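Local coordinates for aminotransferase, class V family protein (Trichomonas vaginalis, PDB 5F8V) that probably catalyses the pyridoxal-phosphate-dependent amino transfer from O-phospho-L-serine to 2-oxoglutarate, the second of three steps of serine biosynthesis from 3-phosphoglycerate, at residues 97-102 with 134-139; 153-158 with 165-170; 207-212 with 245-250. One frame throughout, in Å; residues are numbered along the deposited sequence.

Contact 1 of 3, residues 97-102 with 134-139; sequences DYLCTG and VEVPAR
In the loop that runs from strand 95-98 into helix 103-115, Leu-99 and Thr-101 both point at Val-136, in the loop between strands 121-124 and 148-154. The meeting is methyl against methyl. Val-136 uses both of its branches: CG2 rests on Thr-101 CG2 at 3.8 Å, while CG1 touches that same methyl at 3.9 Å and reaches on to Leu-99 CD2 at 4.1 Å. The leucine side chain crosses the valine at about a right angle. With Thr-101 OG1 between the backbone N and the carbonyl carbon (chi1 56°), CG2 lies anti to the carbonyl carbon and faces the valine. Strand 95-98, helix 103-115 and strand 121-124 form a beta-alpha-beta crossover, its two strands parallel and adjacent in the central sheet of the class V aminotransferase fold, and Val-136 packs on the loop by which the chain leaves the first of these strands. Gly-102 is the N-cap residue of the helix, and Thr-101 N just before it is hydrogen-bonded to Ser-105 OG. No direct hydrogen bond joins 97-102 to 134-139; instead one water donates to Thr-101 O at 2.7 Å and to Glu-135 O at 2.8 Å, linking two backbone carbonyls. Further out, Trp-299 lies against Val-136, and the Glu-135 carboxylate makes a salt bridge with Lys-296.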
# COMPACT_ATOMS: atom_id res chain seq x y z
N ASP A 97 20.18 2.47 18.63
CA ASP A 97 20.55 1.09 18.93
C ASP A 97 19.64 0.09 18.21
O ASP A 97 18.40 0.19 18.29
CB ASP A 97 20.55 0.85 20.44
CG ASP A 97 21.84 1.37 21.13
OD1 ASP A 97 22.89 1.50 20.47
OD2 ASP A 97 21.82 1.64 22.35
N TYR A 98 20.27 -0.86 17.51
CA TYR A 98 19.60 -1.96 16.81
C TYR A 98 20.12 -3.28 17.35
O TYR A 98 21.32 -3.53 17.33
CB TYR A 98 19.87 -1.86 15.30
CG TYR A 98 19.03 -0.80 14.62
CD1 TYR A 98 17.87 -1.15 13.93
CD2 TYR A 98 19.37 0.56 14.68
CE1 TYR A 98 17.08 -0.19 13.32
CE2 TYR A 98 18.58 1.53 14.07
CZ TYR A 98 17.43 1.14 13.39
OH TYR A 98 16.63 2.06 12.78
N LEU A 99 19.22 -4.12 17.88
CA LEU A 99 19.57 -5.49 18.25
C LEU A 99 19.17 -6.38 17.08
O LEU A 99 17.98 -6.48 16.75
CB LEU A 99 18.87 -5.93 19.53
CG LEU A 99 19.06 -7.41 19.93
CD1 LEU A 99 20.45 -7.66 20.48
CD2 LEU A 99 18.00 -7.86 20.92
N CYS A 100 20.15 -7.02 16.46
CA CYS A 100 19.93 -7.85 15.28
C CYS A 100 19.95 -9.32 15.68
O CYS A 100 21.01 -9.90 15.91
CB CYS A 100 21.00 -7.55 14.22
SG CYS A 100 21.04 -5.83 13.68
N THR A 101 18.77 -9.92 15.79
CA THR A 101 18.63 -11.33 16.15
C THR A 101 18.42 -12.25 14.95
O THR A 101 18.42 -13.46 15.09
CB THR A 101 17.47 -11.53 17.13
OG1 THR A 101 16.27 -11.02 16.55
CG2 THR A 101 17.76 -10.81 18.46
N GLY A 102 18.20 -11.67 13.77
CA GLY A 102 17.93 -12.44 12.57
C GLY A 102 17.89 -11.55 11.35
O GLY A 102 18.41 -10.43 11.36
N VAL A 134 21.05 -19.65 17.58
CA VAL A 134 20.25 -20.56 18.40
C VAL A 134 19.52 -19.84 19.53
O VAL A 134 18.77 -20.46 20.28
CB VAL A 134 21.11 -21.71 18.99
CG1 VAL A 134 21.89 -22.42 17.88
CG2 VAL A 134 22.06 -21.22 20.08
N GLU A 135 19.74 -18.52 19.65
CA GLU A 135 19.23 -17.74 20.77
C GLU A 135 19.38 -16.26 20.46
O GLU A 135 20.08 -15.87 19.52
CB GLU A 135 20.00 -18.10 22.06
CG GLU A 135 21.51 -17.84 22.00
CD GLU A 135 22.29 -18.33 23.22
OE1 GLU A 135 21.69 -18.65 24.27
OE2 GLU A 135 23.53 -18.40 23.13
N VAL A 136 18.71 -15.43 21.26
CA VAL A 136 19.03 -14.01 21.34
C VAL A 136 20.27 -13.90 22.23
O VAL A 136 20.30 -14.52 23.30
CB VAL A 136 17.87 -13.20 21.96
CG1 VAL A 136 18.28 -11.75 22.21
CG2 VAL A 136 16.65 -13.28 21.06
N PRO A 137 21.30 -13.14 21.81
CA PRO A 137 22.50 -12.99 22.65
C PRO A 137 22.16 -12.46 24.04
O PRO A 137 21.21 -11.67 24.18
CB PRO A 137 23.35 -11.99 21.88
CG PRO A 137 22.94 -12.17 20.46
CD PRO A 137 21.47 -12.43 20.52
N ALA A 138 22.90 -12.93 25.04
CA ALA A 138 22.61 -12.65 26.44
C ALA A 138 22.61 -11.14 26.72
O ALA A 138 23.45 -10.41 26.20
CB ALA A 138 23.63 -13.34 27.34
N ARG A 139 21.63 -10.70 27.51
CA ARG A 139 21.41 -9.28 27.83
C ARG A 139 22.68 -8.56 28.30
O ARG A 139 22.95 -7.43 27.89
CB ARG A 139 20.30 -9.15 28.89
CG ARG A 139 20.01 -7.74 29.41
CD ARG A 139 19.62 -6.80 28.28
NE ARG A 139 19.44 -5.41 28.72
CZ ARG A 139 20.42 -4.51 28.88
NH1 ARG A 139 21.71 -4.82 28.66
NH2 ARG A 139 20.12 -3.28 29.29
O HOH W 1 19.80 -14.09 17.32

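Contact 2 of 3, residues 153-158 with 165-170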
# COMPACT_ATOMS: atom_id res chain seq x y z
N TYR A 153 14.27 -3.53 17.77
CA TYR A 153 14.39 -5.00 17.66
C TYR A 153 13.17 -5.66 17.05
O TYR A 153 12.11 -5.06 16.97
CB TYR A 153 14.69 -5.63 19.03
CG TYR A 153 13.49 -5.94 19.90
CD1 TYR A 153 12.85 -4.94 20.62
CD2 TYR A 153 13.01 -7.25 20.02
CE1 TYR A 153 11.75 -5.23 21.44
CE2 TYR A 153 11.93 -7.54 20.84
CZ TYR A 153 11.30 -6.52 21.55
OH TYR A 153 10.23 -6.84 22.35
N CYS A 154 13.36 -6.90 16.63
CA CYS A 154 12.31 -7.70 16.01
C CYS A 154 11.80 -8.72 17.01
O CYS A 154 12.54 -9.60 17.47
CB CYS A 154 12.86 -8.42 14.78
SG CYS A 154 11.58 -9.29 13.86
N ASP A 155 10.53 -8.60 17.37
CA ASP A 155 9.95 -9.47 18.39
C ASP A 155 9.88 -10.92 17.93
O ASP A 155 10.04 -11.82 18.75
CB ASP A 155 8.57 -8.97 18.81
CG ASP A 155 8.18 -9.43 20.19
OD1 ASP A 155 8.98 -9.26 21.12
OD2 ASP A 155 7.07 -9.97 20.34
N ASN A 156 9.66 -11.15 16.64
CA ASN A 156 9.63 -12.51 16.08
C ASN A 156 10.35 -12.60 14.73
O ASN A 156 9.88 -12.05 13.73
CB ASN A 156 8.18 -13.00 15.95
CG ASN A 156 8.10 -14.43 15.45
OD1 ASN A 156 8.44 -15.37 16.16
ND2 ASN A 156 7.72 -14.58 14.19
N GLU A 157 11.50 -13.27 14.71
CA GLU A 157 12.26 -13.43 13.46
C GLU A 157 11.71 -14.63 12.70
O GLU A 157 11.80 -15.77 13.15
CB GLU A 157 13.76 -13.53 13.72
CG GLU A 157 14.40 -12.20 14.08
CD GLU A 157 14.61 -11.26 12.90
OE1 GLU A 157 14.31 -11.63 11.75
OE2 GLU A 157 15.11 -10.12 13.11
N THR A 158 11.12 -14.34 11.54
CA THR A 158 10.31 -15.27 10.76
C THR A 158 11.15 -16.42 10.16
O THR A 158 10.71 -17.58 10.14
CB THR A 158 9.56 -14.46 9.66
OG1 THR A 158 9.02 -13.27 10.24
CG2 THR A 158 8.43 -15.22 9.03
N GLN A 165 10.04 -13.81 24.58
CA GLN A 165 8.90 -14.10 25.46
C GLN A 165 8.38 -12.84 26.18
O GLN A 165 7.19 -12.74 26.46
CB GLN A 165 9.26 -15.19 26.48
CG GLN A 165 9.63 -16.51 25.81
CD GLN A 165 9.66 -17.69 26.76
OE1 GLN A 165 10.07 -17.56 27.92
NE2 GLN A 165 9.22 -18.85 26.28
N GLN A 166 9.28 -11.90 26.46
CA GLN A 166 8.94 -10.61 27.07
C GLN A 166 9.80 -9.50 26.47
O GLN A 166 10.84 -9.78 25.88
CB GLN A 166 9.13 -10.68 28.59
CG GLN A 166 10.58 -10.81 29.05
CD GLN A 166 10.73 -11.48 30.40
OE1 GLN A 166 11.13 -10.84 31.38
NE2 GLN A 166 10.42 -12.77 30.47
N PHE A 167 9.37 -8.24 26.61
CA PHE A 167 10.15 -7.11 26.08
C PHE A 167 11.50 -7.01 26.79
O PHE A 167 11.59 -7.30 27.98
CB PHE A 167 9.41 -5.77 26.24
CG PHE A 167 8.14 -5.64 25.43
CD1 PHE A 167 7.77 -6.55 24.43
CD2 PHE A 167 7.30 -4.54 25.66
CE1 PHE A 167 6.60 -6.38 23.71
CE2 PHE A 167 6.14 -4.37 24.93
CZ PHE A 167 5.79 -5.29 23.96
N PRO A 168 12.57 -6.62 26.06
CA PRO A 168 13.84 -6.34 26.72
C PRO A 168 13.75 -5.19 27.73
O PRO A 168 12.85 -4.34 27.63
CB PRO A 168 14.77 -5.94 25.56
CG PRO A 168 14.14 -6.50 24.34
CD PRO A 168 12.67 -6.46 24.60
N ASP A 169 14.67 -5.19 28.69
CA ASP A 169 14.83 -4.12 29.66
C ASP A 169 16.04 -3.27 29.26
O ASP A 169 17.18 -3.68 29.41
CB ASP A 169 15.03 -4.72 31.05
CG ASP A 169 15.05 -3.68 32.16
OD1 ASP A 169 14.49 -2.57 31.97
OD2 ASP A 169 15.61 -3.98 33.23
N VAL A 170 15.76 -2.09 28.70
CA VAL A 170 16.80 -1.15 28.29
C VAL A 170 16.35 0.28 28.57
O VAL A 170 15.14 0.54 28.65
CB VAL A 170 17.17 -1.29 26.79
CG1 VAL A 170 17.78 -2.66 26.51
CG2 VAL A 170 15.98 -1.03 25.89
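Asp-155 OD2 is gripped twice, by a salt bridge from Arg-185 NH2 and a hydrogen bond from Asn-181 ND2, while the other oxygen, OD1, accepts a hydrogen bond from Tyr-153 OH at 3.0 Å. The tyrosine hydroxyl comes in from above the carboxylate plane, 39° out of it. Partners on both oxygens restrict rotation of the carboxylate. These residues sit where strand 148-154 ends in the central mixed sheet of the fold-type-I aminotransferase, and the loop 165-170, on its way to strand 174-177, packs against the tyrosine. Pro-168 lies over one face of the Tyr-153 ring in a CH-pi contact: its CG stands 4.0 Å from the ring centroid, 14° off the normal. The neighbouring CD shifts toward the phenol end and packs closely there, 3.3 Å from Tyr-153 CZ. Tyrosine and proline approach from opposite directions. Phe-164 meets the same tyrosine ring edge-to-face. The Phe-167 side chain crosses that of the tyrosine at about a right angle and also packs on Leu-174 and Ile-176 of strand 174-177. Past Asp-155 the segment runs toward the cofactor, since Thr-158 OG1 is hydrogen-bonded to O3 of the pyridoxal-phosphate-modified lysine at position 202. Back at the phenol end, Phe-167 CD1 lies 3.2 Å from Tyr-153 OH, which meets the phenylalanine ring obliquely.

Contact 3 of 3, residues 207-212 with 245-250; sequences AGMSVV and TPPTFA
Met-209 does all the touching from its side, through CB, CG and CE, against Pro-247 and Ala-250. CB meets Ala-250 CB at 3.8 Å, and CG meets Pro-247 CG at the same distance of 3.8 Å, the methionine and proline side chains crossing at about a right angle. With CG anti to the backbone N (chi1 -176°), the chain then bends at both chi2 and chi3, which brings the methyl CE back to the alanine, 3.6 Å from Ala-250 O. No hydrogen bond joins the two segments. Pro-247 is the centre of an inverse gamma turn and the N-cap residue of helix 248-263. Ala-250, in the first turn of that helix, packs on Met-209 at the start of strand 209-215, which runs antiparallel to both its neighbours in the central sheet. Phe-73, on the adjoining strand 69-75, packs against Met-209 as well, and the backbone of Met-209 pairs with Ala-200 two residues before the cofactor lysine. Beyond this shell lies the dimer interface: Phe-249 stacks on Phe-249 of the second subunit, and Thr-245 OG1 is hydrogen-bonded to the pyridoxal-phosphate-modified lysine of that subunit.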
# COMPACT_ATOMS: atom_id res chain seq x y z
N ALA A 207 -1.41 -7.68 1.99
CA ALA A 207 -0.13 -7.01 1.77
C ALA A 207 -0.38 -5.63 1.17
O ALA A 207 -1.37 -5.42 0.47
CB ALA A 207 0.75 -7.83 0.84
N GLY A 208 0.54 -4.72 1.46
CA GLY A 208 0.45 -3.32 1.01
C GLY A 208 0.12 -2.34 2.13
O GLY A 208 0.15 -1.13 1.89
N MET A 209 -0.16 -2.85 3.33
CA MET A 209 -0.60 -2.03 4.46
C MET A 209 0.10 -2.44 5.76
O MET A 209 0.35 -3.63 5.98
CB MET A 209 -2.12 -2.15 4.65
CG MET A 209 -2.72 -1.27 5.75
SD MET A 209 -2.81 -2.04 7.38
CE MET A 209 -4.25 -3.08 7.14
N SER A 210 0.40 -1.45 6.60
CA SER A 210 0.99 -1.67 7.92
C SER A 210 0.22 -0.92 9.00
O SER A 210 -0.36 0.15 8.74
CB SER A 210 2.45 -1.19 7.96
OG SER A 210 3.26 -1.86 7.00
N VAL A 211 0.22 -1.48 10.20
CA VAL A 211 -0.20 -0.77 11.40
C VAL A 211 1.04 -0.19 12.06
O VAL A 211 2.05 -0.87 12.20
CB VAL A 211 -0.94 -1.72 12.38
CG1 VAL A 211 -0.95 -1.18 13.81
CG2 VAL A 211 -2.36 -1.96 11.88
N VAL A 212 0.95 1.09 12.45
CA VAL A 212 1.99 1.72 13.25
C VAL A 212 1.32 2.29 14.51
O VAL A 212 0.36 3.05 14.42
CB VAL A 212 2.74 2.83 12.47
CG1 VAL A 212 4.02 3.22 13.20
CG2 VAL A 212 3.08 2.38 11.06
N THR A 245 -5.50 9.19 0.22
CA THR A 245 -6.40 8.05 0.26
C THR A 245 -5.74 6.86 0.98
O THR A 245 -4.69 6.38 0.55
CB THR A 245 -6.84 7.62 -1.15
OG1 THR A 245 -7.14 8.78 -1.93
CG2 THR A 245 -8.08 6.73 -1.08
N PRO A 246 -6.37 6.37 2.07
CA PRO A 246 -5.84 5.20 2.77
C PRO A 246 -6.14 3.91 2.01
O PRO A 246 -7.04 3.91 1.17
CB PRO A 246 -6.61 5.24 4.09
CG PRO A 246 -7.93 5.78 3.71
CD PRO A 246 -7.66 6.81 2.65
N PRO A 247 -5.42 2.82 2.29
CA PRO A 247 -5.68 1.56 1.58
C PRO A 247 -6.95 0.89 2.11
O PRO A 247 -6.88 -0.00 2.95
CB PRO A 247 -4.42 0.73 1.86
CG PRO A 247 -3.95 1.23 3.20
CD PRO A 247 -4.31 2.69 3.26
N THR A 248 -8.09 1.36 1.61
CA THR A 248 -9.39 1.10 2.25
C THR A 248 -9.75 -0.39 2.34
O THR A 248 -10.18 -0.86 3.39
CB THR A 248 -10.53 1.88 1.55
OG1 THR A 248 -10.50 1.63 0.15
CG2 THR A 248 -10.39 3.37 1.76
N PHE A 249 -9.56 -1.13 1.25
CA PHE A 249 -9.89 -2.56 1.28
C PHE A 249 -9.06 -3.32 2.30
O PHE A 249 -9.56 -4.23 2.96
CB PHE A 249 -9.77 -3.20 -0.11
CG PHE A 249 -10.40 -4.57 -0.19
CD1 PHE A 249 -9.64 -5.72 -0.03
CD2 PHE A 249 -11.77 -4.71 -0.41
CE1 PHE A 249 -10.22 -6.98 -0.10
CE2 PHE A 249 -12.36 -5.96 -0.48
CZ PHE A 249 -11.59 -7.10 -0.32
N ALA A 250 -7.79 -2.94 2.47
CA ALA A 250 -6.93 -3.58 3.46
C ALA A 250 -7.40 -3.32 4.89
O ALA A 250 -7.36 -4.21 5.74
CB ALA A 250 -5.49 -3.11 3.28

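Following the chain from its N terminus, contact 1 closes a loop of 31 residues that holds helix 103-115 and strand 121-124. Contact 2 then closes a short one, six residues that include strand 162-163, the antiparallel partner of 156-157. Contact 3 comes last and spans 32 residues, including helix 233-238. The three stand in series, none enclosing or crossing another. All reach the same sheet: contacts 1 and 2 on neighbouring strands, their centres about 9 Å apart and joined by a probable hydrogen bond from Arg-139 NE to Asp-169 O, 2.9 Å; contact 3 lies on the opposite side of the chain's centre, its own centre about 30 Å from that of contact 1.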